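Local atomic coordinates of putative DNA protection protein (Streptomyces coelicolor, PDB entry 4CYB), a protein that probably oxidises and stores iron as a twelve-subunit ferritin-like cage of the Dps family, helping to protect DNA. Residues L151-N154 against E155-W159. Numbering follows the deposited sequence.
Sequences LRTN and ELQAW
Leu151 and Glu155 meet one turn apart on helix 140-164 of the ferritin-like four-helix bundle, where four successive i to i+4 backbone bonds keep the helix regular. The straightest joins Glu155 N to Leu151 O at 2.9 Å, with an N-H...O angle of 172°. The Glu155 side chain runs back, extended, past that carbonyl: with CG beside its own backbone N (chi1 -61°), CG lies 3.2 Å from Leu151 O, and the carboxylate carbon CD reaches Leu151 CG at 3.7 Å. This tight, buried patch lies against Leu124 of helix 109-136, and OE1 forms a salt bridge with Arg78 of a second subunit. Were Glu155 an alanine, Arg78 of the second subunit would probably lose its carboxylate mate and the flank of Leu151 would be left uncovered. The looser side holds the partly exposed Arg152, Thr153 and Leu156. Arg152 NE stays 5.8 Å from Glu155 OE1; its guanidinium instead forms salt bridges with Glu149 and Asp144, both of the second subunit. On a second buried face, Gln157 runs alongside Thr153 and its amide is hydrogen-bonded to Glu67, Gln68, His120 and the His64 carbonyl, while Thr153 CG2 rests 3.5 Å from Gln157 NE2.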
# COMPACT_ATOMS: atom_id res chain seq x y z
N LEU J 151 -11.42 -28.21 5.97
CA LEU J 151 -12.87 -28.39 6.03
C LEU J 151 -13.63 -27.12 5.77
O LEU J 151 -14.48 -27.07 4.87
CB LEU J 151 -13.27 -28.99 7.38
CG LEU J 151 -14.69 -29.53 7.46
CD1 LEU J 151 -14.75 -30.94 6.87
CD2 LEU J 151 -15.10 -29.60 8.92
N ARG J 152 -13.34 -26.08 6.54
CA ARG J 152 -14.08 -24.87 6.37
C ARG J 152 -13.95 -24.24 4.97
O ARG J 152 -14.93 -23.70 4.42
CB ARG J 152 -13.72 -23.87 7.44
CG ARG J 152 -14.42 -24.30 8.77
CD ARG J 152 -14.22 -23.26 9.85
NE ARG J 152 -14.81 -21.96 9.49
CZ ARG J 152 -14.51 -20.83 10.15
NH1 ARG J 152 -13.67 -20.86 11.16
NH2 ARG J 152 -15.06 -19.66 9.78
N THR J 153 -12.74 -24.28 4.41
CA THR J 153 -12.60 -23.76 3.04
C THR J 153 -13.37 -24.55 2.01
O THR J 153 -14.02 -23.96 1.16
CB THR J 153 -11.13 -23.73 2.56
OG1 THR J 153 -10.42 -22.87 3.43
CG2 THR J 153 -11.04 -23.20 1.14
N ASN J 154 -13.28 -25.88 2.05
CA ASN J 154 -14.07 -26.67 1.11
C ASN J 154 -15.58 -26.51 1.27
O ASN J 154 -16.29 -26.51 0.26
CB ASN J 154 -13.67 -28.12 1.20
CG ASN J 154 -12.40 -28.39 0.44
OD1 ASN J 154 -12.41 -28.46 -0.82
ND2 ASN J 154 -11.31 -28.53 1.16
N GLU J 155 -16.06 -26.46 2.52
CA GLU J 155 -17.49 -26.17 2.76
C GLU J 155 -17.96 -24.87 2.11
O GLU J 155 -18.96 -24.87 1.36
CB GLU J 155 -17.87 -26.23 4.25
CG GLU J 155 -17.63 -27.61 4.83
CD GLU J 155 -17.72 -27.66 6.40
OE1 GLU J 155 -17.22 -26.71 7.11
OE2 GLU J 155 -18.27 -28.66 6.93
N LEU J 156 -17.23 -23.78 2.34
CA LEU J 156 -17.61 -22.50 1.79
C LEU J 156 -17.56 -22.52 0.26
O LEU J 156 -18.46 -21.97 -0.41
CB LEU J 156 -16.69 -21.40 2.37
CG LEU J 156 -17.13 -19.96 1.99
CD1 LEU J 156 -18.41 -19.50 2.71
CD2 LEU J 156 -16.00 -18.96 2.32
N GLN J 157 -16.48 -23.07 -0.29
CA GLN J 157 -16.38 -23.15 -1.74
C GLN J 157 -17.53 -23.94 -2.42
O GLN J 157 -18.08 -23.52 -3.44
CB GLN J 157 -15.02 -23.75 -2.16
CG GLN J 157 -13.88 -22.73 -1.94
CD GLN J 157 -12.56 -23.24 -2.48
OE1 GLN J 157 -12.50 -24.30 -3.08
NE2 GLN J 157 -11.48 -22.46 -2.28
N ALA J 158 -17.91 -25.05 -1.81
CA ALA J 158 -18.99 -25.89 -2.34
C ALA J 158 -20.28 -25.10 -2.38
O ALA J 158 -21.05 -25.24 -3.34
CB ALA J 158 -19.12 -27.18 -1.47
N TRP J 159 -20.52 -24.26 -1.36
CA TRP J 159 -21.68 -23.36 -1.36
C TRP J 159 -21.71 -22.43 -2.56
O TRP J 159 -22.68 -22.39 -3.32
CB TRP J 159 -21.80 -22.59 -0.02
CG TRP J 159 -22.84 -21.49 -0.04
CD1 TRP J 159 -24.17 -21.58 -0.41
CD2 TRP J 159 -22.63 -20.10 0.25
NE1 TRP J 159 -24.78 -20.36 -0.33
CE2 TRP J 159 -23.89 -19.43 0.01
CE3 TRP J 159 -21.51 -19.34 0.65
CZ2 TRP J 159 -24.06 -18.05 0.23
CZ3 TRP J 159 -21.69 -17.95 0.87
CH2 TRP J 159 -22.93 -17.33 0.66